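Local coordinates for protein aromatic-amino-acid transaminase TyrB (Burkholderia cenocepacia K56-2Valvano, PDB 4WD2) that probably catalyses the pyridoxal-phosphate-dependent transfer of amino groups between aromatic amino acids and 2-oxo acids, at residues 84-87 with 88-92; 277-280 with 281-285; 394-397 with 398-402. All coordinates share one frame; numbering follows the deposited sequence.

Contact 1: residues 84-87 with 88-92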
# COMPACT_ATOMS: atom_id res chain seq x y z
N ASP A 84 12.98 9.15 -10.15
CA ASP A 84 13.58 10.10 -11.07
C ASP A 84 12.83 10.13 -12.40
O ASP A 84 12.59 11.20 -12.97
CB ASP A 84 15.04 9.78 -11.30
CG ASP A 84 15.68 10.72 -12.29
OD1 ASP A 84 15.95 11.87 -11.91
OD2 ASP A 84 15.90 10.30 -13.45
N ALA A 85 12.47 8.95 -12.89
CA ALA A 85 11.73 8.83 -14.14
C ALA A 85 10.35 9.49 -14.01
O ALA A 85 9.92 10.22 -14.89
CB ALA A 85 11.58 7.38 -14.54
N VAL A 86 9.68 9.22 -12.90
CA VAL A 86 8.37 9.80 -12.65
C VAL A 86 8.43 11.32 -12.57
O VAL A 86 7.59 12.02 -13.14
CB VAL A 86 7.75 9.25 -11.36
CG1 VAL A 86 6.53 10.05 -10.95
CG2 VAL A 86 7.39 7.80 -11.56
N GLN A 87 9.44 11.84 -11.87
CA GLN A 87 9.58 13.28 -11.70
C GLN A 87 9.83 13.96 -13.04
O GLN A 87 9.25 15.01 -13.35
CB GLN A 87 10.72 13.59 -10.73
CG GLN A 87 10.77 15.03 -10.30
CD GLN A 87 12.02 15.34 -9.53
OE1 GLN A 87 13.03 15.75 -10.09
NE2 GLN A 87 11.96 15.13 -8.22
N SER A 88 10.68 13.35 -13.85
CA SER A 88 10.97 13.84 -15.20
C SER A 88 9.74 13.80 -16.10
O SER A 88 9.47 14.74 -16.85
CB SER A 88 12.10 13.01 -15.82
OG SER A 88 12.46 13.53 -17.09
N LEU A 89 8.98 12.71 -16.03
CA LEU A 89 7.78 12.58 -16.85
C LEU A 89 6.74 13.64 -16.50
O LEU A 89 6.13 14.23 -17.38
CB LEU A 89 7.17 11.18 -16.67
CG LEU A 89 5.78 10.98 -17.27
CD1 LEU A 89 5.81 11.05 -18.79
CD2 LEU A 89 5.22 9.64 -16.81
N VAL A 90 6.54 13.86 -15.20
CA VAL A 90 5.51 14.78 -14.74
C VAL A 90 5.86 16.25 -14.97
O VAL A 90 5.03 17.02 -15.45
CB VAL A 90 5.21 14.58 -13.25
CG1 VAL A 90 4.28 15.67 -12.72
CG2 VAL A 90 4.59 13.21 -13.02
N PHE A 91 7.09 16.65 -14.64
CA PHE A 91 7.46 18.07 -14.70
C PHE A 91 8.20 18.44 -15.97
O PHE A 91 8.36 19.62 -16.28
CB PHE A 91 8.31 18.44 -13.48
CG PHE A 91 7.59 18.32 -12.17
CD1 PHE A 91 7.59 17.13 -11.46
CD2 PHE A 91 6.91 19.41 -11.63
CE1 PHE A 91 6.92 17.01 -10.26
CE2 PHE A 91 6.24 19.30 -10.42
CZ PHE A 91 6.24 18.10 -9.74
N GLY A 92 8.65 17.43 -16.71
CA GLY A 92 9.52 17.66 -17.85
C GLY A 92 10.96 17.60 -17.37
O GLY A 92 11.30 18.15 -16.32
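Gln87 and Phe91 meet one turn apart in the last two turns of helix 80-91, and both their backbones and their side chains take part. Four i to i+4 hydrogen bonds form the backbone part of the contact. Ser88 N, Leu89 N, Val90 N and Phe91 N give theirs to the carbonyls of Asp84, Ala85, Val86 and Gln87. The bond from Phe91 N to Gln87 O is 3.0 Å long. The helix ends at Phe91; Gly92 follows with positive phi, and its N makes a weak bond to Ser88 O.

The side-chain contacts follow the same spacing. Phe91 CG lies beside its own backbone N (chi1 -64°), which turns the ring back along the helix. Gln87 O then sits at the ring edge, in plane, 3.3 Å from Phe91 CD1. Gln87 CG is 4.0 Å from the same CD1, and the amide stands almost perpendicular to the ring. Val90 CG1 lies over one ring face, toward the rim. The apolar pair is Val86 CG1 and Val90 CG2, 4.2 Å apart.

The polar ends find partners beyond the helix. Arg98 forms a salt bridge with Asp84 OD1 and a hydrogen bond with Gln87 OE1, while Gln87 NE2 bonds Thr105 OG1. Val86 and Val90 pack on strand 246-251, Phe91 also reaches Ile103 of strand 103-108, and helix 234-241 covers Val90 and Phe91.

Contact 2: residues 277-280 with 281-285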
# COMPACT_ATOMS: atom_id res chain seq x y z
N GLU A 277 14.12 18.27 0.92
CA GLU A 277 14.71 17.11 1.58
C GLU A 277 14.05 16.85 2.95
O GLU A 277 13.86 15.70 3.34
CB GLU A 277 16.22 17.30 1.69
CG GLU A 277 16.96 16.84 0.41
CD GLU A 277 18.14 17.72 0.00
OE1 GLU A 277 18.12 18.23 -1.14
OE2 GLU A 277 19.11 17.87 0.79
N ARG A 278 13.68 17.91 3.66
CA ARG A 278 12.99 17.73 4.93
C ARG A 278 11.60 17.16 4.67
O ARG A 278 11.14 16.26 5.38
CB ARG A 278 12.88 19.05 5.71
CG ARG A 278 14.22 19.66 6.09
CD ARG A 278 14.06 20.79 7.10
NE ARG A 278 13.00 21.74 6.73
CZ ARG A 278 13.18 22.83 6.00
NH1 ARG A 278 14.39 23.14 5.54
NH2 ARG A 278 12.15 23.62 5.72
N VAL A 279 10.94 17.69 3.64
CA VAL A 279 9.62 17.20 3.27
C VAL A 279 9.69 15.73 2.85
O VAL A 279 8.87 14.92 3.28
CB VAL A 279 8.99 18.05 2.16
CG1 VAL A 279 7.82 17.33 1.51
CG2 VAL A 279 8.54 19.39 2.72
N LEU A 280 10.69 15.36 2.04
CA LEU A 280 10.80 13.98 1.57
C LEU A 280 10.92 13.02 2.76
O LEU A 280 10.33 11.94 2.76
CB LEU A 280 12.00 13.80 0.63
CG LEU A 280 12.12 12.41 -0.02
CD1 LEU A 280 10.92 12.12 -0.92
CD2 LEU A 280 13.42 12.26 -0.80
N GLY A 281 11.68 13.42 3.77
CA GLY A 281 11.85 12.62 4.96
C GLY A 281 10.55 12.41 5.71
O GLY A 281 10.31 11.34 6.27
N GLN A 282 9.70 13.44 5.75
CA GLN A 282 8.44 13.32 6.47
C GLN A 282 7.40 12.58 5.64
O GLN A 282 6.49 11.97 6.19
CB GLN A 282 7.92 14.70 6.89
CG GLN A 282 8.83 15.43 7.89
CD GLN A 282 9.08 14.63 9.17
OE1 GLN A 282 8.28 13.77 9.55
NE2 GLN A 282 10.19 14.92 9.84
N LEU A 283 7.54 12.63 4.32
CA LEU A 283 6.70 11.80 3.47
C LEU A 283 7.07 10.32 3.67
O LEU A 283 6.19 9.46 3.74
CB LEU A 283 6.82 12.22 2.00
CG LEU A 283 6.30 13.62 1.63
CD1 LEU A 283 6.70 13.98 0.21
CD2 LEU A 283 4.77 13.71 1.79
N ALA A 284 8.37 10.04 3.78
CA ALA A 284 8.83 8.70 4.14
C ALA A 284 8.29 8.29 5.51
O ALA A 284 7.96 7.12 5.73
CB ALA A 284 10.36 8.63 4.13
N GLY A 285 8.19 9.25 6.43
CA GLY A 285 7.58 9.04 7.73
C GLY A 285 6.13 8.60 7.63
O GLY A 285 5.70 7.71 8.35
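Val279 CG1 stands anti to its backbone N (chi1 164°), and this points the methyl along the helix toward Leu283. Leu283 CG lies beside its own N (chi1 -66°), and the extended chi2 carries CD1 back toward Val279. The two side chains lie side by side and point the same way. CG1 of Val279 touches CD1 of Leu283 at 3.8 Å. Leu283 CG also rests 3.3 Å from Val279 O, beside the main-chain bond that links the same two residues.

That bond runs 2.8 Å from Leu283 N to Val279 O, nearly in line with the carbonyl. Val279 O has a second, weak donor in Gln282 N. The main bond of Gln282 N goes to Arg278 O at 3.2 Å. Gly281 N bonds Glu277 O at 3.2 Å, and Ala284 N bonds Leu280 O at 2.9 Å. Both segments belong to the long helix 273-288, and the pattern is that of a regular alpha-helix.

Gln282 CG lies 3.5 Å from Arg278 O. The amide is gripped beyond the helix: OE1 by Arg124, and NE2 by the carbonyl of Asp14 of the second subunit. Arg278 gives NE to Ile13 O and NH2 to Phe10 O of that subunit.

Val279 and Leu283 pack on Phe121 of helix 110-125 and Val268 of strand 264-269. Val279 also touches Phe10 of the second subunit. Arg278 and Gln282 NE2 bind main-chain carbonyls of that subunit. These bonds place this face of the helix at the dimer interface, where they probably contribute to subunit association.

Contact 3: residues 394-397 with 398-402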
# COMPACT_ATOMS: atom_id res chain seq x y z
N GLY A 394 -22.64 3.70 -32.55
CA GLY A 394 -23.88 3.99 -33.25
C GLY A 394 -25.09 3.67 -32.39
O GLY A 394 -26.04 4.45 -32.34
N ILE A 395 -25.05 2.52 -31.73
CA ILE A 395 -26.11 2.06 -30.83
C ILE A 395 -26.33 3.07 -29.71
O ILE A 395 -27.46 3.43 -29.39
CB ILE A 395 -25.78 0.68 -30.24
CG1 ILE A 395 -25.96 -0.41 -31.30
CG2 ILE A 395 -26.63 0.38 -29.01
CD1 ILE A 395 -25.49 -1.78 -30.85
N VAL A 396 -25.24 3.54 -29.13
CA VAL A 396 -25.29 4.52 -28.05
C VAL A 396 -25.85 5.87 -28.50
O VAL A 396 -26.73 6.43 -27.85
CB VAL A 396 -23.91 4.72 -27.43
CG1 VAL A 396 -23.95 5.85 -26.40
CG2 VAL A 396 -23.43 3.43 -26.79
N ALA A 397 -25.31 6.40 -29.60
CA ALA A 397 -25.75 7.71 -30.10
C ALA A 397 -27.25 7.69 -30.44
O ALA A 397 -27.96 8.66 -30.21
CB ALA A 397 -24.94 8.11 -31.31
N ASP A 398 -27.70 6.57 -31.00
CA ASP A 398 -29.12 6.40 -31.33
C ASP A 398 -29.97 6.41 -30.06
O ASP A 398 -30.98 7.11 -29.98
CB ASP A 398 -29.31 5.09 -32.09
CG ASP A 398 -30.69 4.96 -32.69
OD1 ASP A 398 -31.05 5.79 -33.55
OD2 ASP A 398 -31.41 4.01 -32.32
N ALA A 399 -29.54 5.63 -29.07
CA ALA A 399 -30.21 5.53 -27.78
C ALA A 399 -30.34 6.90 -27.09
O ALA A 399 -31.43 7.34 -26.76
CB ALA A 399 -29.46 4.54 -26.88
N ILE A 400 -29.21 7.56 -26.88
CA ILE A 400 -29.18 8.86 -26.20
C ILE A 400 -29.94 9.92 -26.99
O ILE A 400 -30.67 10.74 -26.42
CB ILE A 400 -27.73 9.32 -25.94
CG1 ILE A 400 -27.05 8.38 -24.93
CG2 ILE A 400 -27.69 10.75 -25.42
CD1 ILE A 400 -25.64 8.79 -24.60
N GLY A 401 -29.78 9.90 -28.31
CA GLY A 401 -30.51 10.81 -29.18
C GLY A 401 -32.02 10.67 -29.02
O GLY A 401 -32.72 11.67 -28.91
N LYS A 402 -32.51 9.44 -29.00
CA LYS A 402 -33.94 9.19 -28.81
C LYS A 402 -34.41 9.64 -27.43
O LYS A 402 -35.47 10.25 -27.31
CB LYS A 402 -34.26 7.70 -29.01
CG LYS A 402 -34.22 7.25 -30.46
CD LYS A 402 -34.46 5.76 -30.57
CE LYS A 402 -34.37 5.29 -32.01
NZ LYS A 402 -34.24 3.81 -32.09
O HOH W 1 -30.00 2.23 -30.03
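The carboxylate of Asp398 is the flat group here, and a water joins it to Ile395 one turn earlier in alpha-helix 393-405. The water donates to Asp398 OD2 and to Ile395 O, the latter at 2.9 Å. Lys402 NZ meets OD2 on its syn side, 24° out of the carboxylate plane. This is an i to i+4 salt bridge, and OD2 therefore has two donors. They would probably favour the charged form of the acid.

The backbone repeats the same spacing. Asp398 N bonds Gly394 O, and Ala399 N bonds Ile395 O, which thus accepts from both the water and a main-chain N-H. Ile400 N reaches Val396 O at 2.9 Å with an almost straight N-H...O angle of 178°. Gly401 N bonds Ala397 O.

The other side of the helix is apolar. Val396 and Ile400 both pack on Met383 of strand 382-384. Ile333 and Leu337 of helix 309-338 cover Val396 and Ile400 respectively, and Leu369 of helix 363-371 adds to the cover of Ile400. Val396 and Ile400 lie side by side, with CG1 of Val396 3.8 Å from CD1 of Ile400.

In the fold
All three contacts are successive turns of single helices, and no two share a helix. Contacts 1 and 2 are partly buried, with centres about 19 Å apart, though their nearest atoms are about 8 Å apart and they do not touch. Both pack on strand 103-108 of the large mixed sheet. Contact 3 lies on the opposite side of the chain's centre from both, about 52 Å between centres from contact 2. It is more buried and packs on the small antiparallel sheet and helix 309-338. Polar partners differ with place. Contact 1 finds its protein partners within its own chain, contact 2 mainly across the dimer interface, and contact 3 within its helix and through a water.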